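Local coordinates for protein cobalamin biosynthesis precorrin-6Y methylase (CbiE) (Archaeoglobus fulgidus, PDB 2BB3) that probably transfers methyl groups from S-adenosyl-L-methionine to a corrin precursor on the adenosylcobalamin pathway, and here holds the spent cofactor S-adenosyl-L-homocysteine, at residues G30-Q35 with N186-G191; A131-D136 with I210-R215; R193-N198 with E203-Y208. All blocks are in the same frame, centred on the assembly; numbering follows the deposited sequence. Where two conformers were deposited one is given.

Interaction 1: G30-Q35 with N186-G191. With SAH (S-adenosyl-L-homocysteine), chain C.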
loop_
_atom_site.group_PDB
_atom_site.type_symbol
_atom_site.label_atom_id
_atom_site.label_comp_id
_atom_site.label_asym_id
_atom_site.label_seq_id
_atom_site.Cartn_x
_atom_site.Cartn_y
_atom_site.Cartn_z
ATOM N N GLY A 30 7.746 -0.251 -7.903
ATOM C CA GLY A 30 8.174 -0.356 -6.522
ATOM C C GLY A 30 8.899 0.912 -6.112
ATOM O O GLY A 30 8.944 1.883 -6.874
ATOM N N THR A 31 9.492 0.908 -4.926
ATOM C CA THR A 31 10.168 2.101 -4.427
ATOM C C THR A 31 11.659 1.880 -4.258
ATOM O O THR A 31 12.464 2.732 -4.626
ATOM C CB THR A 31 9.576 2.520 -3.068
ATOM O OG1 THR A 31 8.164 2.732 -3.216
ATOM C CG2 THR A 31 10.233 3.802 -2.567
ATOM N N CYS A 32 12.002 0.719 -3.711
ATOM C CA CYS A 32 13.385 0.313 -3.469
ATOM C C CYS A 32 13.745 -0.799 -4.440
ATOM O O CYS A 32 12.866 -1.376 -5.079
ATOM C CB CYS A 32 13.508 -0.210 -2.047
ATOM S SG CYS A 32 12.629 0.878 -0.896
ATOM N N ARG A 33 15.032 -1.099 -4.548
ATOM C CA ARG A 33 15.483 -2.160 -5.431
ATOM C C ARG A 33 15.012 -3.494 -4.861
ATOM O O ARG A 33 15.049 -3.703 -3.647
ATOM C CB ARG A 33 17.013 -2.142 -5.541
ATOM C CG ARG A 33 17.576 -0.924 -6.284
ATOM C CD ARG A 33 17.196 -0.962 -7.762
ATOM N NE ARG A 33 17.021 0.377 -8.331
ATOM C CZ ARG A 33 17.955 1.060 -8.990
ATOM N NH1 ARG A 33 19.164 0.543 -9.184
ATOM N NH2 ARG A 33 17.676 2.271 -9.459
ATOM N N GLY A 34 14.555 -4.385 -5.738
ATOM C CA GLY A 34 14.087 -5.687 -5.297
ATOM C C GLY A 34 12.706 -5.673 -4.661
ATOM O O GLY A 34 12.440 -6.403 -3.695
ATOM N N GLN A 35 11.824 -4.829 -5.193
ATOM C CA GLN A 35 10.464 -4.740 -4.679
ATOM C C GLN A 35 9.453 -5.030 -5.761
ATOM O O GLN A 35 8.255 -4.881 -5.556
ATOM C CB GLN A 35 10.199 -3.379 -4.056
ATOM C CG GLN A 35 10.827 -3.238 -2.686
ATOM C CD GLN A 35 10.345 -2.020 -1.949
ATOM O OE1 GLN A 35 10.133 -0.972 -2.550
ATOM N NE2 GLN A 35 10.184 -2.141 -0.638
ATOM N N ASN A 186 13.615 11.053 0.085
ATOM C CA ASN A 186 14.335 10.121 -0.769
ATOM C C ASN A 186 14.435 8.716 -0.182
ATOM O O ASN A 186 15.517 8.129 -0.153
ATOM C CB ASN A 186 15.733 10.695 -1.019
ATOM C CG ASN A 186 15.702 12.200 -1.250
ATOM O OD1 ASN A 186 14.877 12.706 -2.017
ATOM N ND2 ASN A 186 16.602 12.921 -0.589
ATOM N N LEU A 187 13.314 8.174 0.283
ATOM C CA LEU A 187 13.315 6.839 0.854
ATOM C C LEU A 187 13.944 5.857 -0.127
ATOM O O LEU A 187 13.609 5.832 -1.316
ATOM C CB LEU A 187 11.887 6.409 1.201
ATOM C CG LEU A 187 11.285 7.250 2.327
ATOM C CD1 LEU A 187 9.835 6.850 2.594
ATOM C CD2 LEU A 187 12.117 7.070 3.603
ATOM N N CYS A 188 14.892 5.075 0.382
ATOM C CA CYS A 188 15.577 4.078 -0.427
ATOM C C CYS A 188 16.434 4.625 -1.556
ATOM O O CYS A 188 16.750 3.902 -2.487
ATOM C CB CYS A 188 14.557 3.114 -1.005
ATOM S SG CYS A 188 14.122 1.778 0.124
HETATM N N MSE A 189 16.797 5.896 -1.485
HETATM C CA MSE A 189 17.648 6.490 -2.508
HETATM C C MSE A 189 18.948 6.931 -1.836
HETATM O O MSE A 189 19.023 7.016 -0.602
HETATM C CB MSE A 189 16.958 7.688 -3.156
HETATM C CG MSE A 189 15.627 7.357 -3.828
HETATM SE SE MSE A 189 14.667 8.947 -4.397
HETATM C CE MSE A 189 13.032 8.129 -4.884
ATOM N N GLU A 190 19.955 7.215 -2.644
ATOM C CA GLU A 190 21.244 7.638 -2.131
ATOM C C GLU A 190 21.137 8.655 -0.998
ATOM O O GLU A 190 21.745 8.494 0.061
ATOM C CB GLU A 190 22.066 8.254 -3.271
ATOM C CG GLU A 190 21.485 9.560 -3.816
ATOM C CD GLU A 190 22.157 10.798 -3.240
ATOM O OE1 GLU A 190 21.572 11.894 -3.340
ATOM O OE2 GLU A 190 23.276 10.679 -2.703
ATOM N N GLY A 191 20.328 9.686 -1.223
ATOM C CA GLY A 191 20.228 10.754 -0.251
ATOM C C GLY A 191 19.108 10.658 0.762
ATOM O O GLY A 191 18.614 11.686 1.216
HETATM N N SAH C . 3.326 6.065 -7.289
HETATM C CA SAH C . 4.233 6.522 -6.315
HETATM C CB SAH C . 4.007 7.995 -5.980
HETATM C CG SAH C . 4.063 9.108 -7.017
HETATM S SD SAH C . 3.453 10.718 -6.593
HETATM C C SAH C . 4.167 5.591 -5.159
HETATM O O SAH C . 5.049 5.796 -4.426
HETATM O OXT SAH C . 3.283 4.789 -5.031
HETATM C "C5'" SAH C . 5.122 11.200 -6.258
HETATM C "C4'" SAH C . 5.411 11.531 -4.806
HETATM O "O4'" SAH C . 5.637 10.432 -4.013
HETATM C "C3'" SAH C . 6.516 12.509 -4.544
HETATM O "O3'" SAH C . 6.165 13.816 -4.714
HETATM C "C2'" SAH C . 6.834 12.176 -3.131
HETATM O "O2'" SAH C . 6.090 12.896 -2.248
HETATM C "C1'" SAH C . 6.478 10.739 -2.998
HETATM N N9 SAH C . 7.647 9.906 -3.154
HETATM C C8 SAH C . 7.886 9.141 -4.175
HETATM N N7 SAH C . 8.972 8.469 -4.020
HETATM C C5 SAH C . 9.457 8.789 -2.883
HETATM C C6 SAH C . 10.570 8.373 -2.230
HETATM N N6 SAH C . 11.405 7.529 -2.717
HETATM N N1 SAH C . 10.812 8.873 -1.036
HETATM C C2 SAH C . 9.981 9.770 -0.498
HETATM N N3 SAH C . 8.904 10.148 -1.148
HETATM C C4 SAH C . 8.640 9.684 -2.325
HETATM O O HOH W 1 15.180 3.218 -4.793
#

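Interaction 2: A131-D136 with I210-R215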
loop_
_atom_site.group_PDB
_atom_site.type_symbol
_atom_site.label_atom_id
_atom_site.label_comp_id
_atom_site.label_asym_id
_atom_site.label_seq_id
_atom_site.Cartn_x
_atom_site.Cartn_y
_atom_site.Cartn_z
ATOM N N ALA A 131 6.354 1.925 7.159
ATOM C CA ALA A 131 7.197 0.904 7.764
ATOM C C ALA A 131 8.293 1.527 8.618
ATOM O O ALA A 131 8.654 0.972 9.644
ATOM C CB ALA A 131 7.800 0.011 6.699
ATOM N N ARG A 132 8.817 2.677 8.202
ATOM C CA ARG A 132 9.858 3.350 8.996
ATOM C C ARG A 132 9.288 3.876 10.310
ATOM O O ARG A 132 9.943 3.818 11.337
ATOM C CB ARG A 132 10.442 4.560 8.247
ATOM C CG ARG A 132 11.197 4.236 6.985
ATOM C CD ARG A 132 12.491 3.482 7.259
ATOM N NE ARG A 132 13.338 3.548 6.080
ATOM C CZ ARG A 132 13.331 2.664 5.092
ATOM N NH1 ARG A 132 12.514 1.617 5.154
ATOM N NH2 ARG A 132 14.115 2.853 4.026
ATOM N N LEU A 133 8.062 4.389 10.245
ATOM C CA LEU A 133 7.366 4.989 11.384
ATOM C C LEU A 133 6.637 4.010 12.286
ATOM O O LEU A 133 6.245 4.376 13.391
ATOM C CB LEU A 133 6.322 5.997 10.887
ATOM C CG LEU A 133 6.767 7.215 10.077
ATOM C CD1 LEU A 133 5.574 7.815 9.387
ATOM C CD2 LEU A 133 7.414 8.229 11.015
ATOM N N LYS A 134 6.450 2.776 11.821
ATOM C CA LYS A 134 5.710 1.768 12.595
ATOM C C LYS A 134 4.261 2.249 12.759
ATOM O O LYS A 134 3.663 2.088 13.821
ATOM C CB LYS A 134 6.328 1.557 13.995
ATOM C CG LYS A 134 7.805 1.201 14.007
ATOM C CD LYS A 134 8.081 -0.083 13.228
ATOM C CE LYS A 134 9.545 -0.452 13.286
ATOM N NZ LYS A 134 10.026 -0.608 14.681
ATOM N N VAL A 135 3.706 2.849 11.710
ATOM C CA VAL A 135 2.337 3.353 11.751
ATOM C C VAL A 135 1.451 2.591 10.768
ATOM O O VAL A 135 1.875 2.288 9.656
ATOM C CB VAL A 135 2.295 4.874 11.419
ATOM C CG1 VAL A 135 0.851 5.345 11.290
ATOM C CG2 VAL A 135 3.002 5.663 12.546
ATOM N N ASP A 136 0.228 2.270 11.181
ATOM C CA ASP A 136 -0.688 1.524 10.319
ATOM C C ASP A 136 -1.383 2.448 9.321
ATOM O O ASP A 136 -1.652 3.613 9.625
ATOM C CB ASP A 136 -1.746 0.785 11.170
ATOM C CG ASP A 136 -2.361 -0.398 10.445
ATOM O OD1 ASP A 136 -3.376 -0.227 9.724
ATOM O OD2 ASP A 136 -1.825 -1.516 10.595
ATOM N N ILE A 210 7.923 12.786 1.976
ATOM C CA ILE A 210 6.657 12.390 2.550
ATOM C C ILE A 210 6.625 13.134 3.865
ATOM O O ILE A 210 7.615 13.154 4.594
ATOM C CB ILE A 210 6.531 10.857 2.690
ATOM C CG1 ILE A 210 6.220 10.254 1.302
ATOM C CG2 ILE A 210 5.402 10.516 3.667
ATOM C CD1 ILE A 210 6.169 8.757 1.265
ATOM N N ILE A 211 5.507 13.801 4.134
ATOM C CA ILE A 211 5.371 14.608 5.352
ATOM C C ILE A 211 4.412 13.948 6.328
ATOM O O ILE A 211 3.233 13.868 6.047
ATOM C CB ILE A 211 4.822 16.011 5.013
ATOM C CG1 ILE A 211 5.808 16.755 4.101
ATOM C CG2 ILE A 211 4.539 16.788 6.298
ATOM C CD1 ILE A 211 5.352 18.192 3.722
ATOM N N PHE A 212 4.917 13.477 7.462
ATOM C CA PHE A 212 4.063 12.834 8.454
ATOM C C PHE A 212 3.613 13.845 9.507
ATOM O O PHE A 212 4.441 14.471 10.159
ATOM C CB PHE A 212 4.803 11.674 9.143
ATOM C CG PHE A 212 3.990 10.982 10.196
ATOM C CD1 PHE A 212 2.815 10.310 9.857
ATOM C CD2 PHE A 212 4.386 11.010 11.532
ATOM C CE1 PHE A 212 2.047 9.681 10.830
ATOM C CE2 PHE A 212 3.619 10.378 12.522
ATOM C CZ PHE A 212 2.451 9.712 12.169
ATOM N N VAL A 213 2.298 14.001 9.660
ATOM C CA VAL A 213 1.720 14.918 10.642
ATOM C C VAL A 213 0.819 14.113 11.596
ATOM O O VAL A 213 -0.271 13.676 11.204
ATOM C CB VAL A 213 0.854 16.008 9.953
ATOM C CG1 VAL A 213 0.576 17.137 10.929
ATOM C CG2 VAL A 213 1.544 16.528 8.684
ATOM N N GLU A 214 1.261 13.921 12.839
ATOM C CA GLU A 214 0.467 13.173 13.821
ATOM C C GLU A 214 -0.845 13.874 14.097
ATOM O O GLU A 214 -0.900 15.099 14.136
ATOM C CB GLU A 214 1.211 12.993 15.160
ATOM C CG GLU A 214 2.562 12.302 15.073
ATOM C CD GLU A 214 2.958 11.610 16.383
ATOM O OE1 GLU A 214 4.166 11.320 16.580
ATOM O OE2 GLU A 214 2.051 11.347 17.211
ATOM N N ARG A 215 -1.900 13.099 14.304
ATOM C CA ARG A 215 -3.197 13.693 14.564
ATOM C C ARG A 215 -3.180 14.498 15.855
ATOM O O ARG A 215 -2.590 14.096 16.847
ATOM C CB ARG A 215 -4.304 12.616 14.613
ATOM C CG ARG A 215 -4.141 11.526 15.656
ATOM C CD ARG A 215 -5.389 10.618 15.736
ATOM N NE ARG A 215 -6.604 11.354 16.087
ATOM C CZ ARG A 215 -7.812 10.809 16.238
ATOM N NH1 ARG A 215 -8.850 11.575 16.559
ATOM N NH2 ARG A 215 -7.989 9.506 16.071
#

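Interaction 3: R193-N198 with E203-Y208. With SAH (S-adenosyl-L-homocysteine), chain C.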
loop_
_atom_site.group_PDB
_atom_site.type_symbol
_atom_site.label_atom_id
_atom_site.label_comp_id
_atom_site.label_asym_id
_atom_site.label_seq_id
_atom_site.Cartn_x
_atom_site.Cartn_y
_atom_site.Cartn_z
ATOM N N ARG A 193 16.914 10.701 3.887
ATOM C CA ARG A 193 17.005 11.425 5.148
ATOM C C ARG A 193 15.674 11.447 5.866
ATOM O O ARG A 193 14.627 11.548 5.237
ATOM C CB ARG A 193 17.363 12.897 4.932
ATOM C CG ARG A 193 18.750 13.219 4.494
ATOM C CD ARG A 193 18.942 14.745 4.574
ATOM N NE ARG A 193 17.931 15.450 3.789
ATOM C CZ ARG A 193 17.948 15.568 2.463
ATOM N NH1 ARG A 193 16.969 16.219 1.843
ATOM N NH2 ARG A 193 18.953 15.065 1.753
ATOM N N ILE A 194 15.709 11.375 7.190
ATOM C CA ILE A 194 14.486 11.494 7.962
ATOM C C ILE A 194 14.750 12.673 8.899
ATOM O O ILE A 194 15.716 12.664 9.644
ATOM C CB ILE A 194 14.157 10.202 8.762
ATOM C CG1 ILE A 194 13.851 9.041 7.801
ATOM C CG2 ILE A 194 12.947 10.453 9.663
ATOM C CD1 ILE A 194 13.345 7.777 8.526
ATOM N N ARG A 195 13.912 13.700 8.836
ATOM C CA ARG A 195 14.120 14.876 9.670
ATOM C C ARG A 195 12.885 15.175 10.495
ATOM O O ARG A 195 11.779 14.771 10.132
ATOM C CB ARG A 195 14.462 16.093 8.794
ATOM C CG ARG A 195 15.654 15.868 7.852
ATOM C CD ARG A 195 15.486 16.687 6.557
ATOM N NE ARG A 195 15.496 18.102 6.869
ATOM C CZ ARG A 195 15.092 19.068 6.061
ATOM N NH1 ARG A 195 14.623 18.810 4.837
ATOM N NH2 ARG A 195 15.137 20.306 6.512
ATOM N N GLU A 196 13.054 15.867 11.619
ATOM C CA GLU A 196 11.911 16.221 12.458
ATOM C C GLU A 196 12.010 17.689 12.856
ATOM O O GLU A 196 13.102 18.226 13.041
ATOM C CB GLU A 196 11.828 15.334 13.708
ATOM C CG GLU A 196 10.405 15.237 14.251
ATOM C CD GLU A 196 10.173 14.051 15.167
ATOM O OE1 GLU A 196 9.920 14.274 16.367
ATOM O OE2 GLU A 196 10.234 12.900 14.687
ATOM N N GLY A 197 10.854 18.317 13.028
ATOM C CA GLY A 197 10.798 19.738 13.307
ATOM C C GLY A 197 9.408 20.300 13.187
ATOM O O GLY A 197 8.433 19.560 13.063
ATOM N N ASN A 198 9.319 21.623 13.227
ATOM C CA ASN A 198 8.040 22.308 13.134
ATOM C C ASN A 198 7.854 22.934 11.759
ATOM O O ASN A 198 8.767 23.551 11.213
ATOM C CB ASN A 198 7.937 23.355 14.245
ATOM C CG ASN A 198 7.651 22.732 15.602
ATOM O OD1 ASN A 198 6.790 23.201 16.342
ATOM N ND2 ASN A 198 8.370 21.670 15.933
ATOM N N GLU A 203 12.864 23.581 6.594
ATOM C CA GLU A 203 12.799 23.818 5.154
ATOM C C GLU A 203 12.761 22.525 4.350
ATOM O O GLU A 203 13.451 21.559 4.684
ATOM C CB GLU A 203 14.017 24.620 4.675
ATOM C CG GLU A 203 13.825 26.118 4.650
ATOM C CD GLU A 203 13.553 26.684 6.023
ATOM O OE1 GLU A 203 14.403 26.496 6.923
ATOM O OE2 GLU A 203 12.486 27.311 6.197
ATOM N N LEU A 204 11.960 22.519 3.290
ATOM C CA LEU A 204 11.880 21.367 2.414
ATOM C C LEU A 204 12.999 21.522 1.409
ATOM O O LEU A 204 13.419 22.639 1.126
ATOM C CB LEU A 204 10.540 21.328 1.684
ATOM C CG LEU A 204 9.323 21.182 2.595
ATOM C CD1 LEU A 204 8.080 20.992 1.737
ATOM C CD2 LEU A 204 9.530 20.018 3.549
ATOM N N GLU A 205 13.491 20.412 0.875
ATOM C CA GLU A 205 14.554 20.489 -0.109
ATOM C C GLU A 205 14.487 19.400 -1.161
ATOM O O GLU A 205 15.164 19.486 -2.177
ATOM C CB GLU A 205 15.934 20.489 0.576
ATOM C CG GLU A 205 16.144 19.435 1.642
ATOM C CD GLU A 205 17.429 19.670 2.459
ATOM O OE1 GLU A 205 17.581 20.771 3.053
ATOM O OE2 GLU A 205 18.290 18.756 2.507
ATOM N N SER A 206 13.669 18.381 -0.940
ATOM C CA SER A 206 13.571 17.301 -1.913
ATOM C C SER A 206 12.178 17.167 -2.510
ATOM O O SER A 206 11.169 17.376 -1.819
ATOM C CB SER A 206 13.940 15.976 -1.263
ATOM O OG SER A 206 13.825 14.930 -2.200
ATOM N N ASP A 207 12.112 16.821 -3.792
ATOM C CA ASP A 207 10.812 16.624 -4.426
ATOM C C ASP A 207 10.225 15.255 -4.089
ATOM O O ASP A 207 9.099 14.948 -4.460
ATOM C CB ASP A 207 10.911 16.801 -5.933
ATOM C CG ASP A 207 11.060 18.259 -6.325
ATOM O OD1 ASP A 207 10.488 19.120 -5.605
ATOM O OD2 ASP A 207 11.737 18.539 -7.338
ATOM N N TYR A 208 11.003 14.440 -3.387
ATOM C CA TYR A 208 10.537 13.128 -2.953
ATOM C C TYR A 208 10.435 13.201 -1.439
ATOM O O TYR A 208 11.252 12.620 -0.718
ATOM C CB TYR A 208 11.529 12.043 -3.365
ATOM C CG TYR A 208 11.708 11.995 -4.857
ATOM C CD1 TYR A 208 12.802 12.611 -5.465
ATOM C CD2 TYR A 208 10.731 11.423 -5.675
ATOM C CE1 TYR A 208 12.912 12.674 -6.855
ATOM C CE2 TYR A 208 10.830 11.480 -7.069
ATOM C CZ TYR A 208 11.918 12.111 -7.644
ATOM O OH TYR A 208 12.006 12.230 -9.006
HETATM N N SAH C . 3.326 6.065 -7.289
HETATM C CA SAH C . 4.233 6.522 -6.315
HETATM C CB SAH C . 4.007 7.995 -5.980
HETATM C CG SAH C . 4.063 9.108 -7.017
HETATM S SD SAH C . 3.453 10.718 -6.593
HETATM C C SAH C . 4.167 5.591 -5.159
HETATM O O SAH C . 5.049 5.796 -4.426
HETATM O OXT SAH C . 3.283 4.789 -5.031
HETATM C "C5'" SAH C . 5.122 11.200 -6.258
HETATM C "C4'" SAH C . 5.411 11.531 -4.806
HETATM O "O4'" SAH C . 5.637 10.432 -4.013
HETATM C "C3'" SAH C . 6.516 12.509 -4.544
HETATM O "O3'" SAH C . 6.165 13.816 -4.714
HETATM C "C2'" SAH C . 6.834 12.176 -3.131
HETATM O "O2'" SAH C . 6.090 12.896 -2.248
HETATM C "C1'" SAH C . 6.478 10.739 -2.998
HETATM N N9 SAH C . 7.647 9.906 -3.154
HETATM C C8 SAH C . 7.886 9.141 -4.175
HETATM N N7 SAH C . 8.972 8.469 -4.020
HETATM C C5 SAH C . 9.457 8.789 -2.883
HETATM C C6 SAH C . 10.570 8.373 -2.230
HETATM N N6 SAH C . 11.405 7.529 -2.717
HETATM N N1 SAH C . 10.812 8.873 -1.036
HETATM C C2 SAH C . 9.981 9.770 -0.498
HETATM N N3 SAH C . 8.904 10.148 -1.148
HETATM C C4 SAH C . 8.640 9.684 -2.325
#

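Interaction 1: G30-Q35 with N186-G191
Cys32 and Cys188 form a disulfide that ties the loop after strand 23-28, in the parallel-sheet half of the chain, to the loop after strand 180-185, in the mixed-sheet half. The link therefore spans the two alpha/beta halves of this tetrapyrrole methylase beside the bound S-adenosyl-L-homocysteine. The sulfurs lie 2.0 Å apart, Cys32 SG to Cys188 SG, and the bridge turns through 83° about the S-S bond, close to the relaxed right angle. The two CA atoms, Cys32 to Cys188, come to 5.3 Å.

The covalent bond is the tight part; around it the fit is looser. Thr31 CG2 stands 4.1 Å from Leu187 O, a van der Waals touch. With chi1 at -57°, the threonine keeps OG1 beside its own backbone N, where it hydrogen-bonds Ile123 O, and sends the methyl anti to that N, on the side of the adenine. No direct hydrogen bond joins the loops. Instead a water donates to Thr31 O at 2.8 Å and to Cys188 O at 2.9 Å; on this looser side, where the water fills in for a direct bond, Cys188 is partly exposed.

Each loop is braced from within. Gln35 OE1 accepts from Thr31 N and from Cys32 N, the latter at 2.8 Å, so one amide oxygen fixes the backbone leading into the cysteine. Gly30 has backbone angles that would press a side chain against the preceding carbonyl. Residues Asn186 to Met189 make a type II beta turn, closed by Met189 N to Asn186 O, with Cys188 at the position of positive phi. The turn presents its backbone to the adenine: Leu187 N donates to SAH N1 at 2.9 Å, through a bent N-H...N angle of 138°.

Interaction 2: A131-D136 with I210-R215
Leu133 and Val135, at and just beyond the C-terminal end of helix 125-133, pack against Phe212 of strand 209-213, a helix-on-sheet contact of the mixed-sheet half of this alpha/beta protein. The backbones stay well apart, Leu133 CA to Phe212 CA being 9.0 Å, and side chains fill the interval without any hydrogen bond between the two segments.

Leu133 brings CD1 over one face of the phenyl ring. The methyl carbon sits 3.9 Å from the centroid of the Phe212 ring and 22° off its normal, a CH-pi contact displaced toward the CB end, so that Leu133 CD1 is nearest Phe212 CG, at 3.6 Å. The other branch reaches less far in, with Leu133 CD2 4.1 Å from Phe212 CD2. Phe212 is placed for this by holding CG anti to its backbone N (chi1 179°), which swings the ring away from the strand and toward the helix end. Val135 meets the far end of the ring, its CG2 4.1 Å from Phe212 CZ, approaching obliquely. Between the two aliphatic residues Lys134 takes positive phi (63°) and ends the helix; this change of direction turns the chain off the helix and brings Val135 to the same ring.

On the face of the ring opposite Leu133 lies the backbone N of Glu214, toward the rim, and His162 meets the ring edge-to-face. Lys134 NZ leaves the contact altogether and hydrogen-bonds Ile117 O of the second subunit, so the turn serves the dimer as well as the core.

Leucine and valine suit the site because their branched methyls pack against a flat ring, Leu133 over its face and Val135 near CZ, without bringing polar atoms. Between these two segments the contact thus rests on dispersion and burial of apolar surface, the CH-pi approach of Leu133 being its weakly directional part.

Interaction 3: R193-N198 with E203-Y208
Glu205 holds CG between its backbone N and carbonyl carbon (chi1 47°) and then runs extended, while Arg193 bends at chi3 (-56°); together these turns lay Glu205 OE2 over one face of the Arg193 guanidinium. The oxygen is 2.9 Å from Arg193 NH1, yet no N-H points at it, and the two planes stand 62° apart: the attraction is of charges alone. Arg195, bent at chi2 and chi3, grips a backbone oxygen instead. Both of its end nitrogens donate to Glu203 O, Arg195 NH2 at 2.8 Å and NH1 at 3.0 Å. Glu205 OE1 makes a long ion pair, 4.0 Å from Arg195 NH1. A long, many-donor side chain suits this gap between strand and loop. A methionine in place of Arg195 would probably leave the Glu203 carbonyl without its two donors and the loop freer to move.

Ser206 OG accepts from Tyr208 N at 3.1 Å, an ST turn leading to the cofactor pocket; the same OG is hydrogen-bonded to Asn186 OD1. Strand 193-198, an edge strand of the mixed sheet within this chain, pairs antiparallel with strand 180-185, whose Glu185 also takes salt bridges from Arg193 and Arg195; loop 203-208 runs past the ends of the two arginines into strand 209-213.

Interactions 1 and 3 both border S-adenosyl-L-homocysteine. Though their centres are about 17 Å apart, their segments meet directly, Asn186 N lying 2.9 Å from Tyr208 O, probably hydrogen-bonded, so the turn at the edge of the adenine is joined to the loop that contributes Asp207 and Tyr208 to the pocket. Interaction 2 stands back from the ligand, the side chain of Leu133 being about 11 Å from it, but strand 209-213 carries Ile210 into the pocket. Interaction 2 touches interaction 1 where Arg132 NH2 lies 4.0 Å from Cys188 SG. Interactions 2 and 3, centres about 14 Å apart, share the mixed sheet, and residues 203-208 lead through Thr209 straight into 210-215.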